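Putative cytosine/guanine deaminase (Unidentified, PDB 2PAJ) catalyses the zinc-dependent hydrolytic deamination of 2-amino-4-hydroxypteridines such as isoxanthopterin, releasing ammonium and leaving a 2,4-dihydroxypteridine. Local coordinates at residues P10-T22 with S32-D44. Residues are numbered along the deposited sequence; the frame is centred on the assembly and turned at random.
Sequences PSTLIRNAAAIMT and SRVPGPDIRIVGD
Strands 11-15 and 39-42 form an antiparallel pair in the small N-terminal β-sheet that accompanies the TIM barrel of this amidohydrolase. Thr12 and Ile41 are a hydrogen-bonded pair: Thr12 N reaches Ile41 O at 2.8 Å, and Ile41 N returns to Thr12 O. Ile14 and Ile39 repeat this exchange. Past Ser11 and Val42, Gly43 N donates to Pro10 O at 3.2 Å, and at the other end Ala17 N binds Pro37 O.

Leu13 and Arg40 lie on the face shared with Ser11 and Val42. With chi1 at -169°, Leu13 swings its branch toward Arg40, and CD1 lies over one face of the guanidinium, offset toward its rim, 3.4 Å from NH1 of Arg40. The charged end of Arg40 is held by a salt bridge from NE to Glu58, which also accepts a hydrogen bond from Ser11 OG. On the opposite face, CD1 of Ile14 meets CD1 of Ile41 at 4.1 Å.

Loops on both segments then shift the register by one, and a single bridge pairs Met21 with Arg33. Val34 N donates to Ile20 O at 3.0 Å. CG2 of Ile20 packs on CG1 of Val34 (3.5 Å). SD of Met21 packs on CG of Arg33 at 3.5 Å and faces one side of its guanidinium, whose NH1 forms a salt bridge with Asp429.

The pair is away from the zinc site. Strands 45-49 and 59-62 flank it, and Ile14 and Ile39 rest on Ile68 of strand 67-73.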
ATOM      1  N   PRO A  10     -16.784  12.502  20.583  1.00 78.14           N
ATOM      2  CA  PRO A  10     -15.824  11.969  19.581  1.00 76.92           C
ATOM      3  C   PRO A  10     -14.385  12.257  20.012  1.00 74.92           C
ATOM      4  O   PRO A  10     -13.642  12.988  19.333  1.00 74.51           O
ATOM      5  CB  PRO A  10     -16.128  12.645  18.242  1.00 77.82           C
ATOM      6  CG  PRO A  10     -17.600  13.087  18.443  1.00 79.38           C
ATOM      7  CD  PRO A  10     -17.666  13.497  19.943  1.00 79.90           C
ATOM      8  N   SER A  11     -14.016  11.704  21.167  1.00 71.85           N
ATOM      9  CA  SER A  11     -12.664  11.852  21.697  1.00 68.32           C
ATOM     10  C   SER A  11     -12.213  10.511  22.246  1.00 65.73           C
ATOM     11  O   SER A  11     -13.006   9.741  22.785  1.00 65.69           O
ATOM     12  CB  SER A  11     -12.614  12.892  22.808  1.00 67.44           C
ATOM     13  OG  SER A  11     -11.271  13.163  23.156  1.00 66.19           O
ATOM     14  N   THR A  12     -10.935  10.221  22.108  1.00 63.12           N
ATOM     15  CA  THR A  12     -10.451   8.952  22.596  1.00 61.73           C
ATOM     16  C   THR A  12      -9.063   9.070  23.189  1.00 60.29           C
ATOM     17  O   THR A  12      -8.248   9.864  22.731  1.00 59.95           O
ATOM     18  CB  THR A  12     -10.449   7.922  21.471  1.00 61.98           C
ATOM     19  OG1 THR A  12     -11.796   7.734  21.018  1.00 61.23           O
ATOM     20  CG2 THR A  12      -9.869   6.607  21.952  1.00 61.73           C
ATOM     21  N   LEU A  13      -8.800   8.280  24.219  1.00 59.02           N
ATOM     22  CA  LEU A  13      -7.503   8.317  24.857  1.00 57.74           C
ATOM     23  C   LEU A  13      -6.886   6.933  24.941  1.00 57.50           C
ATOM     24  O   LEU A  13      -7.398   6.043  25.609  1.00 56.69           O
ATOM     25  CB  LEU A  13      -7.621   8.921  26.257  1.00 57.23           C
ATOM     26  CG  LEU A  13      -6.336   9.296  27.003  1.00 57.47           C
ATOM     27  CD1 LEU A  13      -5.736  10.539  26.386  1.00 55.68           C
ATOM     28  CD2 LEU A  13      -6.641   9.539  28.472  1.00 57.76           C
ATOM     29  N   ILE A  14      -5.790   6.758  24.220  1.00 58.07           N
ATOM     30  CA  ILE A  14      -5.052   5.509  24.243  1.00 59.07           C
ATOM     31  C   ILE A  14      -4.083   5.754  25.396  1.00 58.23           C
ATOM     32  O   ILE A  14      -3.304   6.711  25.369  1.00 57.36           O
ATOM     33  CB  ILE A  14      -4.292   5.303  22.915  1.00 60.96           C
ATOM     34  CG1 ILE A  14      -5.285   5.303  21.746  1.00 60.65           C
ATOM     35  CG2 ILE A  14      -3.520   3.997  22.941  1.00 61.05           C
ATOM     36  CD1 ILE A  14      -4.624   5.235  20.387  1.00 60.89           C
ATOM     37  N   ARG A  15      -4.154   4.917  26.424  1.00 58.04           N
ATOM     38  CA  ARG A  15      -3.303   5.125  27.584  1.00 57.62           C
ATOM     39  C   ARG A  15      -2.287   4.044  27.891  1.00 56.11           C
ATOM     40  O   ARG A  15      -2.482   2.863  27.585  1.00 55.26           O
ATOM     41  CB  ARG A  15      -4.146   5.295  28.851  1.00 58.72           C
ATOM     42  CG  ARG A  15      -5.448   6.040  28.701  1.00 62.15           C
ATOM     43  CD  ARG A  15      -6.126   6.104  30.061  1.00 65.37           C
ATOM     44  NE  ARG A  15      -5.308   6.839  31.033  1.00 67.77           N
ATOM     45  CZ  ARG A  15      -5.465   6.778  32.355  1.00 67.77           C
ATOM     46  NH1 ARG A  15      -6.413   6.006  32.886  1.00 67.18           N
ATOM     47  NH2 ARG A  15      -4.680   7.500  33.148  1.00 66.42           N
ATOM     48  N   ASN A  16      -1.202   4.493  28.516  1.00 54.54           N
ATOM     49  CA  ASN A  16      -0.135   3.634  29.002  1.00 52.35           C
ATOM     50  C   ASN A  16       0.544   2.714  27.998  1.00 51.97           C
ATOM     51  O   ASN A  16       0.662   1.515  28.231  1.00 52.14           O
ATOM     52  CB  ASN A  16      -0.699   2.824  30.168  1.00 51.45           C
ATOM     53  CG  ASN A  16       0.368   2.252  31.042  1.00 51.93           C
ATOM     54  OD1 ASN A  16       1.275   2.961  31.470  1.00 50.94           O
ATOM     55  ND2 ASN A  16       0.266   0.961  31.330  1.00 50.98           N
ATOM     56  N   ALA A  17       1.005   3.276  26.888  1.00 52.41           N
ATOM     57  CA  ALA A  17       1.671   2.475  25.861  1.00 51.70           C
ATOM     58  C   ALA A  17       3.097   2.126  26.302  1.00 51.75           C
ATOM     59  O   ALA A  17       3.785   2.944  26.925  1.00 53.44           O
ATOM     60  CB  ALA A  17       1.703   3.234  24.551  1.00 49.11           C
ATOM     61  N   ALA A  18       3.537   0.912  25.981  1.00 49.43           N
ATOM     62  CA  ALA A  18       4.871   0.462  26.339  1.00 46.71           C
ATOM     63  C   ALA A  18       5.909   1.126  25.440  1.00 47.31           C
ATOM     64  O   ALA A  18       7.059   1.303  25.831  1.00 47.98           O
ATOM     65  CB  ALA A  18       4.954  -1.050  26.213  1.00 45.36           C
ATOM     66  N   ALA A  19       5.494   1.495  24.232  1.00 47.76           N
ATOM     67  CA  ALA A  19       6.379   2.139  23.268  1.00 48.33           C
ATOM     68  C   ALA A  19       5.588   2.834  22.159  1.00 49.28           C
ATOM     69  O   ALA A  19       4.492   2.396  21.794  1.00 48.80           O
ATOM     70  CB  ALA A  19       7.321   1.115  22.666  1.00 46.60           C
ATOM     71  N   ILE A  20       6.159   3.914  21.625  1.00 49.11           N
ATOM     72  CA  ILE A  20       5.527   4.687  20.559  1.00 48.34           C
ATOM     73  C   ILE A  20       6.493   5.060  19.433  1.00 48.09           C
ATOM     74  O   ILE A  20       7.316   5.959  19.588  1.00 47.78           O
ATOM     75  CB  ILE A  20       4.932   6.010  21.098  1.00 49.61           C
ATOM     76  CG1 ILE A  20       3.990   5.741  22.276  1.00 51.17           C
ATOM     77  CG2 ILE A  20       4.164   6.707  19.990  1.00 49.23           C
ATOM     78  CD1 ILE A  20       3.422   6.998  22.930  1.00 48.17           C
ATOM     79  N   MET A  21       6.395   4.376  18.300  1.00 48.38           N
ATOM     80  CA  MET A  21       7.250   4.701  17.160  1.00 48.62           C
ATOM     81  C   MET A  21       6.519   5.746  16.295  1.00 49.73           C
ATOM     82  O   MET A  21       5.360   5.573  15.933  1.00 48.27           O
ATOM     83  CB  MET A  21       7.569   3.441  16.354  1.00 47.73           C
ATOM     84  CG  MET A  21       8.241   2.317  17.160  1.00 47.57           C
ATOM     85  SD  MET A  21       9.654   2.790  18.202  1.00 44.07           S
ATOM     86  CE  MET A  21      10.942   2.970  17.013  1.00 44.74           C
ATOM     87  N   THR A  22       7.211   6.834  15.977  1.00 51.68           N
ATOM     88  CA  THR A  22       6.634   7.934  15.220  1.00 53.32           C
ATOM     89  C   THR A  22       6.625   7.819  13.712  1.00 53.28           C
ATOM     90  O   THR A  22       5.851   8.500  13.040  1.00 54.09           O
ATOM     91  CB  THR A  22       7.357   9.234  15.526  1.00 55.51           C
ATOM     92  OG1 THR A  22       7.635   9.303  16.925  1.00 57.73           O
ATOM     93  CG2 THR A  22       6.475  10.426  15.135  1.00 59.96           C
ATOM     94  N   SER A  32      12.156   9.346  15.659  1.00 57.35           N
ATOM     95  CA  SER A  32      11.543   8.098  15.206  1.00 56.87           C
ATOM     96  C   SER A  32      10.779   7.390  16.308  1.00 56.61           C
ATOM     97  O   SER A  32       9.901   6.569  16.051  1.00 56.19           O
ATOM     98  CB  SER A  32      12.608   7.150  14.634  1.00 57.06           C
ATOM     99  OG  SER A  32      13.433   6.606  15.650  1.00 56.63           O
ATOM    100  N   ARG A  33      11.141   7.696  17.541  1.00 56.65           N
ATOM    101  CA  ARG A  33      10.488   7.105  18.692  1.00 56.29           C
ATOM    102  C   ARG A  33      10.258   8.246  19.656  1.00 57.99           C
ATOM    103  O   ARG A  33      11.146   9.069  19.890  1.00 58.60           O
ATOM    104  CB  ARG A  33      11.390   6.065  19.343  1.00 54.21           C
ATOM    105  CG  ARG A  33      10.737   5.300  20.464  1.00 52.74           C
ATOM    106  CD  ARG A  33      11.779   4.535  21.241  1.00 53.18           C
ATOM    107  NE  ARG A  33      11.198   3.562  22.157  1.00 52.69           N
ATOM    108  CZ  ARG A  33      11.486   2.268  22.137  1.00 53.26           C
ATOM    109  NH1 ARG A  33      12.348   1.785  21.245  1.00 51.15           N
ATOM    110  NH2 ARG A  33      10.912   1.460  23.013  1.00 53.48           N
ATOM    111  N   VAL A  34       9.064   8.321  20.212  1.00 60.20           N
ATOM    112  CA  VAL A  34       8.799   9.388  21.146  1.00 62.90           C
ATOM    113  C   VAL A  34       8.537   8.819  22.518  1.00 64.81           C
ATOM    114  O   VAL A  34       7.459   8.306  22.806  1.00 64.22           O
ATOM    115  CB  VAL A  34       7.595  10.239  20.717  1.00 61.95           C
ATOM    116  CG1 VAL A  34       6.374   9.371  20.558  1.00 61.88           C
ATOM    117  CG2 VAL A  34       7.328  11.310  21.747  1.00 64.14           C
ATOM    118  N   PRO A  35       9.558   8.826  23.374  1.00 68.60           N
ATOM    119  CA  PRO A  35       9.200   8.272  24.682  1.00 69.14           C
ATOM    120  C   PRO A  35       8.146   9.219  25.271  1.00 66.51           C
ATOM    121  O   PRO A  35       8.441  10.374  25.604  1.00 63.33           O
ATOM    122  CB  PRO A  35      10.545   8.266  25.432  1.00 70.72           C
ATOM    123  CG  PRO A  35      11.527   7.929  24.297  1.00 70.44           C
ATOM    124  CD  PRO A  35      11.024   8.842  23.174  1.00 70.26           C
ATOM    125  N   GLY A  36       6.914   8.717  25.318  1.00 64.60           N
ATOM    126  CA  GLY A  36       5.768   9.461  25.825  1.00 66.12           C
ATOM    127  C   GLY A  36       4.813   8.340  26.127  1.00 66.08           C
ATOM    128  O   GLY A  36       5.083   7.237  25.650  1.00 69.56           O
ATOM    129  N   PRO A  37       3.727   8.529  26.898  1.00 63.85           N
ATOM    130  CA  PRO A  37       2.914   7.319  27.093  1.00 61.78           C
ATOM    131  C   PRO A  37       1.483   7.264  26.548  1.00 60.96           C
ATOM    132  O   PRO A  37       1.056   6.215  26.070  1.00 60.15           O
ATOM    133  CB  PRO A  37       2.953   7.132  28.603  1.00 59.53           C
ATOM    134  CG  PRO A  37       2.821   8.536  29.075  1.00 62.31           C
ATOM    135  CD  PRO A  37       3.671   9.381  28.098  1.00 62.80           C
ATOM    136  N   ASP A  38       0.732   8.361  26.628  1.00 60.84           N
ATOM    137  CA  ASP A  38      -0.651   8.338  26.138  1.00 59.90           C
ATOM    138  C   ASP A  38      -0.832   9.123  24.849  1.00 58.86           C
ATOM    139  O   ASP A  38       0.053   9.880  24.442  1.00 57.30           O
ATOM    140  CB  ASP A  38      -1.630   8.902  27.185  1.00 60.82           C
ATOM    141  CG  ASP A  38      -1.379   8.364  28.581  1.00 61.93           C
ATOM    142  OD1 ASP A  38      -0.878   9.140  29.424  1.00 61.28           O
ATOM    143  OD2 ASP A  38      -1.676   7.172  28.833  1.00 61.35           O
ATOM    144  N   ILE A  39      -1.993   8.937  24.219  1.00 58.29           N
ATOM    145  CA  ILE A  39      -2.333   9.634  22.980  1.00 57.94           C
ATOM    146  C   ILE A  39      -3.817   9.983  22.907  1.00 57.94           C
ATOM    147  O   ILE A  39      -4.676   9.108  23.017  1.00 56.57           O
ATOM    148  CB  ILE A  39      -1.991   8.796  21.744  1.00 58.19           C
ATOM    149  CG1 ILE A  39      -0.504   8.426  21.756  1.00 58.50           C
ATOM    150  CG2 ILE A  39      -2.336   9.579  20.476  1.00 56.51           C
ATOM    151  CD1 ILE A  39      -0.094   7.511  20.635  1.00 59.13           C
ATOM    152  N   ARG A  40      -4.105  11.270  22.723  1.00 58.28           N
ATOM    153  CA  ARG A  40      -5.484  11.742  22.621  1.00 58.90           C
ATOM    154  C   ARG A  40      -5.878  11.981  21.164  1.00 58.93           C
ATOM    155  O   ARG A  40      -5.134  12.571  20.390  1.00 58.81           O
ATOM    156  CB  ARG A  40      -5.679  13.033  23.431  1.00 58.83           C
ATOM    157  CG  ARG A  40      -7.052  13.669  23.258  1.00 58.70           C
ATOM    158  CD  ARG A  40      -7.408  14.672  24.357  1.00 60.39           C
ATOM    159  NE  ARG A  40      -8.038  14.019  25.504  1.00 61.18           N
ATOM    160  CZ  ARG A  40      -7.388  13.660  26.607  1.00 62.91           C
ATOM    161  NH1 ARG A  40      -6.089  13.902  26.705  1.00 63.25           N
ATOM    162  NH2 ARG A  40      -8.033  13.060  27.604  1.00 61.74           N
ATOM    163  N   ILE A  41      -7.059  11.507  20.797  1.00 59.26           N
ATOM    164  CA  ILE A  41      -7.554  11.665  19.443  1.00 59.37           C
ATOM    165  C   ILE A  41      -8.899  12.386  19.458  1.00 59.94           C
ATOM    166  O   ILE A  41      -9.820  11.987  20.178  1.00 59.60           O
ATOM    167  CB  ILE A  41      -7.763  10.286  18.761  1.00 58.80           C
ATOM    168  CG1 ILE A  41      -6.427   9.551  18.637  1.00 57.28           C
ATOM    169  CG2 ILE A  41      -8.437  10.466  17.395  1.00 57.95           C
ATOM    170  CD1 ILE A  41      -6.567   8.097  18.198  1.00 52.66           C
ATOM    171  N   VAL A  42      -9.001  13.459  18.681  1.00 59.42           N
ATOM    172  CA  VAL A  42     -10.267  14.178  18.574  1.00 60.36           C
ATOM    173  C   VAL A  42     -10.666  14.165  17.104  1.00 58.92           C
ATOM    174  O   VAL A  42     -10.027  14.794  16.261  1.00 57.72           O
ATOM    175  CB  VAL A  42     -10.178  15.636  19.099  1.00 60.20           C
ATOM    176  CG1 VAL A  42      -9.042  16.382  18.403  1.00 62.89           C
ATOM    177  CG2 VAL A  42     -11.516  16.336  18.875  1.00 58.46           C
ATOM    178  N   GLY A  43     -11.717  13.415  16.805  1.00 58.25           N
ATOM    179  CA  GLY A  43     -12.155  13.315  15.432  1.00 58.62           C
ATOM    180  C   GLY A  43     -11.223  12.403  14.665  1.00 59.14           C
ATOM    181  O   GLY A  43     -11.024  11.239  15.026  1.00 59.13           O
ATOM    182  N   ASP A  44     -10.633  12.945  13.610  1.00 58.88           N
ATOM    183  CA  ASP A  44      -9.731  12.189  12.761  1.00 59.00           C
ATOM    184  C   ASP A  44      -8.292  12.636  12.982  1.00 57.46           C
ATOM    185  O   ASP A  44      -7.405  12.285  12.208  1.00 57.42           O
ATOM    186  CB  ASP A  44     -10.088  12.423  11.290  1.00 60.89           C
ATOM    187  CG  ASP A  44      -9.565  13.772  10.770  1.00 63.71           C
ATOM    188  OD1 ASP A  44      -8.891  13.785   9.710  1.00 65.24           O
ATOM    189  OD2 ASP A  44      -9.818  14.813  11.426  1.00 64.32           O
TER